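Long-range contact in nucleoside diphosphate kinase (PDB 3ZTP), which probably transfers the gamma phosphate of ATP to nucleoside diphosphates by a ping-pong mechanism, through a phosphorylated active-site intermediate: residues E88-K100 and S105-I119. Residues are numbered along the deposited sequence; the frame is centred on the assembly and turned at random.
Sequences EIIGPTDSEEARK and SIRAQFGTDKGKNAI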
ATOM      1  N   GLU A  88      22.122   0.835 -20.036  0.52 11.01           N
ATOM      2  CA  GLU A  88      23.086   1.716 -20.719  0.52 10.99           C
ATOM      3  C   GLU A  88      23.140   3.094 -20.056  0.52 10.80           C
ATOM      4  O   GLU A  88      24.185   3.736 -19.965  0.52 10.85           O
ATOM      5  CB  GLU A  88      22.680   1.872 -22.186  0.52 15.64           C
ATOM      6  CG  GLU A  88      22.963   0.647 -23.040  0.52 20.92           C
ATOM      7  CD  GLU A  88      22.412   0.755 -24.452  0.52 27.68           C
ATOM      8  OE1 GLU A  88      21.682   1.725 -24.754  0.52 33.79           O
ATOM      9  OE2 GLU A  88      22.708  -0.148 -25.256  0.52 27.42           O
ATOM     10  N   ILE A  89      21.990   3.571 -19.612  1.00  9.31           N
ATOM     11  CA  ILE A  89      21.917   4.848 -18.937  1.00  9.14           C
ATOM     12  C   ILE A  89      22.579   4.801 -17.561  1.00  8.87           C
ATOM     13  O   ILE A  89      23.203   5.782 -17.141  1.00  9.93           O
ATOM     14  CB  ILE A  89      20.451   5.290 -18.831  1.00  9.37           C
ATOM     15  CG1 ILE A  89      19.901   5.657 -20.211  1.00 10.17           C
ATOM     16  CG2 ILE A  89      20.271   6.477 -17.862  1.00 10.45           C
ATOM     17  CD1 ILE A  89      18.382   5.599 -20.308  1.00 10.28           C
ATOM     18  N   ILE A  90      22.455   3.683 -16.844  1.00  7.99           N
ATOM     19  CA  ILE A  90      23.033   3.656 -15.501  0.64  8.66           C
ATOM     20  C   ILE A  90      24.526   3.412 -15.533  1.00  8.21           C
ATOM     21  O   ILE A  90      25.229   3.914 -14.639  1.00  8.96           O
ATOM     22  CB  ILE A  90      22.312   2.691 -14.536  0.64  8.26           C
ATOM     23  CG1 ILE A  90      22.599   1.239 -14.899  0.64 11.48           C
ATOM     24  CG2 ILE A  90      20.812   2.985 -14.520  0.64  6.57           C
ATOM     25  CD1 ILE A  90      21.888   0.247 -14.023  0.64 13.77           C
ATOM     26  N   GLY A  91      25.024   2.689 -16.541  1.00  8.49           N
ATOM     27  CA  GLY A  91      26.455   2.504 -16.663  1.00 10.68           C
ATOM     28  C   GLY A  91      26.955   1.272 -15.934  1.00 11.50           C
ATOM     29  O   GLY A  91      26.196   0.581 -15.246  1.00 11.70           O
ATOM     30  N   PRO A  92      28.252   1.009 -16.070  1.00 10.67           N
ATOM     31  CA  PRO A  92      28.860  -0.159 -15.445  1.00 12.19           C
ATOM     32  C   PRO A  92      28.667  -0.199 -13.933  1.00 12.41           C
ATOM     33  O   PRO A  92      28.634   0.844 -13.290  1.00 12.42           O
ATOM     34  CB  PRO A  92      30.344   0.025 -15.777  1.00 14.83           C
ATOM     35  CG  PRO A  92      30.398   0.904 -16.946  1.00 16.73           C
ATOM     36  CD  PRO A  92      29.189   1.777 -16.897  1.00 13.07           C
ATOM     37  N   THR A  93      28.550  -1.409 -13.389  0.66 13.10           N
ATOM     38  CA  THR A  93      28.402  -1.642 -11.956  0.66 13.32           C
ATOM     39  C   THR A  93      29.413  -0.868 -11.131  0.66 12.23           C
ATOM     40  O   THR A  93      29.099  -0.304 -10.075  0.66 11.78           O
ATOM     41  CB  THR A  93      28.627  -3.140 -11.640  0.66 17.37           C
ATOM     42  OG1 THR A  93      27.820  -3.924 -12.518  0.66 17.76           O
ATOM     43  CG2 THR A  93      28.284  -3.454 -10.188  0.66 19.85           C
ATOM     44  N   ASP A  94      30.643  -0.886 -11.609  1.00 11.14           N
ATOM     45  CA  ASP A  94      31.732  -0.234 -10.925  1.00 11.46           C
ATOM     46  C   ASP A  94      31.673   1.260 -11.299  1.00 11.88           C
ATOM     47  O   ASP A  94      32.001   1.657 -12.409  1.00 12.06           O
ATOM     48  CB  ASP A  94      33.057  -0.875 -11.366  1.00 13.94           C
ATOM     49  CG  ASP A  94      34.281  -0.206 -10.763  1.00 18.25           C
ATOM     50  OD1 ASP A  94      34.210   0.886 -10.192  1.00 16.58           O
ATOM     51  OD2 ASP A  94      35.387  -0.777 -10.894  1.00 22.47           O
ATOM     52  N   SER A  95      31.263   2.089 -10.350  1.00 11.07           N
ATOM     53  CA  SER A  95      31.076   3.526 -10.589  1.00 10.98           C
ATOM     54  C   SER A  95      32.342   4.214 -11.092  1.00 11.62           C
ATOM     55  O   SER A  95      32.261   5.207 -11.818  1.00 12.63           O
ATOM     56  CB  SER A  95      30.607   4.235  -9.315  1.00 10.63           C
ATOM     57  OG  SER A  95      29.411   3.688  -8.792  1.00 11.23           O
ATOM     58  N   GLU A  96      33.515   3.714 -10.681  1.00 12.35           N
ATOM     59  CA  GLU A  96      34.773   4.280 -11.151  1.00 14.10           C
ATOM     60  C   GLU A  96      34.966   3.964 -12.611  1.00 14.31           C
ATOM     61  O   GLU A  96      35.404   4.825 -13.371  1.00 15.97           O
ATOM     62  CB  GLU A  96      35.968   3.736 -10.364  1.00 18.33           C
ATOM     63  CG  GLU A  96      36.124   4.403  -9.049  1.00 19.71           C
ATOM     64  CD  GLU A  96      36.590   5.830  -9.203  1.00 27.37           C
ATOM     65  OE1 GLU A  96      37.676   6.060  -9.760  1.00 33.29           O
ATOM     66  OE2 GLU A  96      35.863   6.733  -8.771  1.00 20.42           O
ATOM     67  N   GLU A  97      34.682   2.732 -13.003  1.00 14.42           N
ATOM     68  CA  GLU A  97      34.744   2.376 -14.413  0.52 17.57           C
ATOM     69  C   GLU A  97      33.700   3.177 -15.202  1.00 16.01           C
ATOM     70  O   GLU A  97      33.947   3.593 -16.327  1.00 16.17           O
ATOM     71  CB  GLU A  97      34.537   0.876 -14.605  0.52 18.95           C
ATOM     72  CG  GLU A  97      34.616   0.412 -16.056  0.52 24.37           C
ATOM     73  CD  GLU A  97      36.013   0.507 -16.649  0.52 37.74           C
ATOM     74  OE1 GLU A  97      36.966   0.830 -15.909  0.52 33.86           O
ATOM     75  OE2 GLU A  97      36.158   0.252 -17.863  0.52 49.27           O
ATOM     76  N   ALA A  98      32.531   3.418 -14.614  1.00 13.25           N
ATOM     77  CA  ALA A  98      31.525   4.236 -15.292  1.00 11.11           C
ATOM     78  C   ALA A  98      32.061   5.641 -15.587  1.00 13.16           C
ATOM     79  O   ALA A  98      31.806   6.205 -16.663  1.00 12.89           O
ATOM     80  CB  ALA A  98      30.267   4.316 -14.452  1.00 11.83           C
ATOM     81  N   ARG A  99      32.777   6.242 -14.642  1.00 10.81           N
ATOM     82  CA  ARG A  99      33.343   7.574 -14.887  1.00 13.39           C
ATOM     83  C   ARG A  99      34.360   7.586 -16.024  1.00 16.34           C
ATOM     84  O   ARG A  99      34.515   8.606 -16.701  1.00 18.00           O
ATOM     85  CB  ARG A  99      33.973   8.155 -13.615  1.00 14.16           C
ATOM     86  CG  ARG A  99      32.935   8.767 -12.677  1.00 13.43           C
ATOM     87  CD  ARG A  99      33.495   9.337 -11.388  1.00 13.66           C
ATOM     88  NE  ARG A  99      33.718   8.344 -10.338  1.00 13.24           N
ATOM     89  CZ  ARG A  99      32.756   7.833  -9.580  1.00 13.74           C
ATOM     90  NH1 ARG A  99      31.502   8.202  -9.782  1.00 13.31           N
ATOM     91  NH2 ARG A  99      33.056   6.944  -8.642  1.00 15.24           N
ATOM     92  N   LYS A 100      35.032   6.462 -16.229  1.00 15.16           N
ATOM     93  CA  LYS A 100      36.016   6.345 -17.301  1.00 17.35           C
ATOM     94  C   LYS A 100      35.343   6.189 -18.663  1.00 17.96           C
ATOM     95  O   LYS A 100      35.804   6.806 -19.639  1.00 22.47           O
ATOM     96  CB  LYS A 100      36.966   5.167 -17.036  1.00 25.38           C
ATOM     97  CG  LYS A 100      37.945   5.441 -15.900  1.00 50.33           C
ATOM     98  CD  LYS A 100      38.736   4.206 -15.485  1.00 80.39           C
ATOM     99  CE  LYS A 100      39.648   4.527 -14.305  1.00104.03           C
ATOM    100  NZ  LYS A 100      40.362   3.336 -13.769  1.00118.08           N
ATOM    101  N   SER A 105      26.614   8.738 -17.216  1.00  9.05           N
ATOM    102  CA  SER A 105      25.771   7.671 -16.710  1.00  8.17           C
ATOM    103  C   SER A 105      25.383   7.923 -15.268  1.00  7.80           C
ATOM    104  O   SER A 105      26.042   8.658 -14.542  1.00  8.63           O
ATOM    105  CB  SER A 105      26.456   6.329 -16.853  1.00  9.45           C
ATOM    106  OG  SER A 105      27.616   6.209 -16.041  1.00  9.99           O
ATOM    107  N   ILE A 106      24.301   7.296 -14.832  1.00  7.74           N
ATOM    108  CA  ILE A 106      23.851   7.500 -13.464  1.00  7.98           C
ATOM    109  C   ILE A 106      24.963   7.124 -12.476  1.00  8.29           C
ATOM    110  O   ILE A 106      25.202   7.839 -11.506  1.00  8.29           O
ATOM    111  CB  ILE A 106      22.563   6.695 -13.150  1.00  7.39           C
ATOM    112  CG1 ILE A 106      21.401   7.082 -14.070  1.00  9.49           C
ATOM    113  CG2 ILE A 106      22.198   6.844 -11.692  1.00  8.46           C
ATOM    114  CD1 ILE A 106      21.035   8.525 -14.018  1.00 10.81           C
ATOM    115  N   ARG A 107      25.628   5.987 -12.693  1.00  7.96           N
ATOM    116  CA  ARG A 107      26.654   5.542 -11.751  1.00  7.76           C
ATOM    117  C   ARG A 107      27.877   6.431 -11.787  1.00  7.65           C
ATOM    118  O   ARG A 107      28.501   6.690 -10.760  1.00  9.54           O
ATOM    119  CB  ARG A 107      26.998   4.058 -11.948  1.00  8.88           C
ATOM    120  CG  ARG A 107      25.817   3.196 -11.531  1.00  8.96           C
ATOM    121  CD  ARG A 107      26.006   1.762 -11.804  1.00 10.36           C
ATOM    122  NE  ARG A 107      24.973   0.956 -11.191  1.00  9.77           N
ATOM    123  CZ  ARG A 107      24.613  -0.229 -11.643  1.00 10.51           C
ATOM    124  NH1 ARG A 107      25.135  -0.719 -12.746  1.00 11.86           N
ATOM    125  NH2 ARG A 107      23.720  -0.949 -10.998  1.00 10.79           N
ATOM    126  N   ALA A 108      28.234   6.945 -12.960  1.00  8.26           N
ATOM    127  CA  ALA A 108      29.332   7.892 -13.036  1.00  9.47           C
ATOM    128  C   ALA A 108      29.000   9.158 -12.268  1.00  9.71           C
ATOM    129  O   ALA A 108      29.861   9.722 -11.579  1.00 10.08           O
ATOM    130  CB  ALA A 108      29.671   8.212 -14.465  1.00 10.82           C
ATOM    131  N   GLN A 109      27.774   9.636 -12.404  1.00  8.43           N
ATOM    132  CA  GLN A 109      27.373  10.902 -11.797  1.00  8.54           C
ATOM    133  C   GLN A 109      27.164  10.821 -10.304  1.00 10.32           C
ATOM    134  O   GLN A 109      27.504  11.755  -9.581  1.00 11.99           O
ATOM    135  CB  GLN A 109      26.094  11.404 -12.457  1.00 10.12           C
ATOM    136  CG  GLN A 109      26.346  11.834 -13.891  1.00 11.49           C
ATOM    137  CD  GLN A 109      26.994  13.210 -13.970  1.00 14.03           C
ATOM    138  OE1 GLN A 109      28.051  13.403 -14.624  1.00 14.84           O
ATOM    139  NE2 GLN A 109      26.357  14.184 -13.325  1.00 15.10           N
ATOM    140  N   PHE A 110      26.615   9.696  -9.833  1.00  8.73           N
ATOM    141  CA  PHE A 110      26.128   9.614  -8.452  1.00  9.43           C
ATOM    142  C   PHE A 110      26.660   8.426  -7.659  1.00  9.68           C
ATOM    143  O   PHE A 110      26.430   8.346  -6.454  1.00 11.35           O
ATOM    144  CB  PHE A 110      24.577   9.597  -8.435  1.00  9.21           C
ATOM    145  CG  PHE A 110      23.970  10.776  -9.124  1.00  8.78           C
ATOM    146  CD1 PHE A 110      24.192  12.056  -8.645  1.00 11.32           C
ATOM    147  CD2 PHE A 110      23.256  10.614 -10.270  1.00  9.91           C
ATOM    148  CE1 PHE A 110      23.651  13.169  -9.306  1.00 11.22           C
ATOM    149  CE2 PHE A 110      22.715  11.725 -10.945  1.00 10.66           C
ATOM    150  CZ  PHE A 110      22.932  12.998 -10.448  1.00 10.15           C
ATOM    151  N   GLY A 111      27.308   7.484  -8.333  1.00  8.83           N
ATOM    152  CA  GLY A 111      27.845   6.300  -7.691  1.00  8.72           C
ATOM    153  C   GLY A 111      29.201   6.546  -7.078  1.00 10.16           C
ATOM    154  O   GLY A 111      30.039   7.277  -7.605  1.00 11.48           O
ATOM    155  N   THR A 112      29.439   5.911  -5.940  1.00 10.22           N
ATOM    156  CA  THR A 112      30.715   6.005  -5.236  1.00 11.54           C
ATOM    157  C   THR A 112      31.702   4.944  -5.686  1.00 10.61           C
ATOM    158  O   THR A 112      32.833   5.282  -6.022  1.00 13.31           O
ATOM    159  CB  THR A 112      30.472   5.899  -3.720  1.00 12.79           C
ATOM    160  OG1 THR A 112      29.611   6.965  -3.299  1.00 13.66           O
ATOM    161  CG2 THR A 112      31.774   5.973  -2.942  1.00 14.38           C
ATOM    162  N   ASP A 113      31.282   3.691  -5.722  1.00 10.91           N
ATOM    163  CA  ASP A 113      32.208   2.590  -5.958  1.00 11.64           C
ATOM    164  C   ASP A 113      31.420   1.423  -6.563  1.00 11.45           C
ATOM    165  O   ASP A 113      30.333   1.651  -7.137  1.00 11.46           O
ATOM    166  CB  ASP A 113      32.950   2.247  -4.650  1.00 12.44           C
ATOM    167  CG  ASP A 113      32.011   1.993  -3.505  1.00 12.92           C
ATOM    168  OD1 ASP A 113      31.057   1.236  -3.721  1.00 15.13           O
ATOM    169  OD2 ASP A 113      32.216   2.517  -2.393  1.00 13.47           O
ATOM    170  N   LYS A 114      31.904   0.201  -6.474  1.00 11.81           N
ATOM    171  CA  LYS A 114      31.177  -0.899  -7.122  1.00 12.81           C
ATOM    172  C   LYS A 114      30.050  -1.460  -6.266  1.00 14.11           C
ATOM    173  O   LYS A 114      29.236  -2.260  -6.751  1.00 16.99           O
ATOM    174  CB  LYS A 114      32.150  -2.016  -7.545  1.00 15.84           C
ATOM    175  CG  LYS A 114      32.746  -2.786  -6.389  1.00 18.65           C
ATOM    176  CD  LYS A 114      33.979  -3.580  -6.846  1.00 27.02           C
ATOM    177  CE  LYS A 114      33.634  -4.625  -7.880  1.00 52.85           C
ATOM    178  NZ  LYS A 114      34.797  -5.520  -8.150  1.00 71.62           N
ATOM    179  N   GLY A 115      30.012  -1.082  -4.990  1.00 12.06           N
ATOM    180  CA  GLY A 115      28.951  -1.509  -4.087  1.00 12.18           C
ATOM    181  C   GLY A 115      27.940  -0.393  -3.867  1.00 11.32           C
ATOM    182  O   GLY A 115      26.735  -0.562  -4.096  1.00 12.53           O
ATOM    183  N   LYS A 116      28.419   0.750  -3.399  1.00 10.58           N
ATOM    184  CA  LYS A 116      27.590   1.939  -3.288  1.00  9.56           C
ATOM    185  C   LYS A 116      27.586   2.613  -4.638  1.00  8.90           C
ATOM    186  O   LYS A 116      28.365   3.539  -4.909  1.00 10.14           O
ATOM    187  CB  LYS A 116      28.101   2.880  -2.190  1.00 12.58           C
ATOM    188  CG  LYS A 116      27.961   2.248  -0.803  1.00 17.38           C
ATOM    189  CD  LYS A 116      28.295   3.225   0.305  1.00 31.28           C
ATOM    190  CE  LYS A 116      27.942   2.626   1.668  1.00 50.06           C
ATOM    191  NZ  LYS A 116      27.741   3.671   2.707  1.00 66.03           N
ATOM    192  N   ASN A 117      26.722   2.087  -5.505  1.00  8.57           N
ATOM    193  CA  ASN A 117      26.709   2.482  -6.908  1.00  8.48           C
ATOM    194  C   ASN A 117      25.377   3.071  -7.346  1.00  7.78           C
ATOM    195  O   ASN A 117      24.965   2.904  -8.497  1.00  8.88           O
ATOM    196  CB  ASN A 117      27.119   1.330  -7.828  1.00  9.97           C
ATOM    197  CG  ASN A 117      26.161   0.179  -7.798  1.00 11.18           C
ATOM    198  OD1 ASN A 117      25.201   0.164  -7.046  1.00 10.96           O
ATOM    199  ND2 ASN A 117      26.444  -0.820  -8.622  1.00 13.09           N
ATOM    200  N   ALA A 118      24.717   3.747  -6.416  1.00  7.66           N
ATOM    201  CA  ALA A 118      23.579   4.648  -6.662  1.00  6.54           C
ATOM    202  C   ALA A 118      22.259   4.004  -7.006  1.00  6.20           C
ATOM    203  O   ALA A 118      21.222   4.512  -6.592  1.00  7.18           O
ATOM    204  CB  ALA A 118      23.926   5.716  -7.720  1.00  8.11           C
ATOM    205  N   ILE A 119      22.267   2.957  -7.816  1.00  7.53           N
ATOM    206  CA  ILE A 119      21.041   2.498  -8.447  1.00  7.28           C
ATOM    207  C   ILE A 119      21.151   1.032  -8.826  1.00  7.17           C
ATOM    208  O   ILE A 119      22.216   0.536  -9.184  1.00  9.00           O
ATOM    209  CB  ILE A 119      20.701   3.384  -9.690  1.00  7.36           C
ATOM    210  CG1 ILE A 119      19.318   3.090 -10.270  1.00  7.75           C
ATOM    211  CG2 ILE A 119      21.809   3.282 -10.767  1.00  8.76           C
ATOM    212  CD1 ILE A 119      18.838   4.184 -11.213  1.00  7.95           C
TER
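With chi3 at -82°, the chain of R99 bends and lays its guanidinium against the C-terminal end of helix 106-110, whereas R107, extended from CG to NE, reaches past I90 toward the 91-93 loop. The R99 NH1 bonds lie close to the guanidinium plane: NH1 reaches G111 O at 2.8 Å and A108 O at 2.9 Å, while NH2 makes a weak bond to T112 O. In the same plane, NE and NH2 grip E96 OE2 side-on as a salt bridge, which fixes the rotation of the group. A leucine in place of R99 would probably leave the carbonyls of A108 and G111 without these donors and E96 without its ion-pair mate. One turn earlier, S95 OG donates to D113 O (2.8 Å). The axes of 95-100 and 106-110 cross at -104°, close enough for A98 CB to meet A108 CB at 3.9 Å.

The loop between helix 82-90 and the strand that carries the predicted active-site histidine, with the short helices 95-101 and 106-110 in it, corresponds to the Kpn loop of the nucleoside diphosphate kinase family, which in relatives lines one side of the nucleotide site; T93, R107 and N117 are predicted ATP ligands. The R107 guanidinium is sandwiched, I90 CD1 over one face and N117 ND2 over the other. Its NH1 donates to G91 O (3.0 Å) and its NH2 to I119 O, so main-chain carbonyls from both segments hold it; a sulfate makes a long, weak ion pair with NH2. N117 ND2 meets a lone pair of T93 O in the carbonyl plane, nearly straight at 165°, while its OD1 takes a bond from K11. At the start of helix 106-110, I106 N and R107 N donate to I89 O and I90 O, and S105 OG caps A108 N besides bonding A102 O.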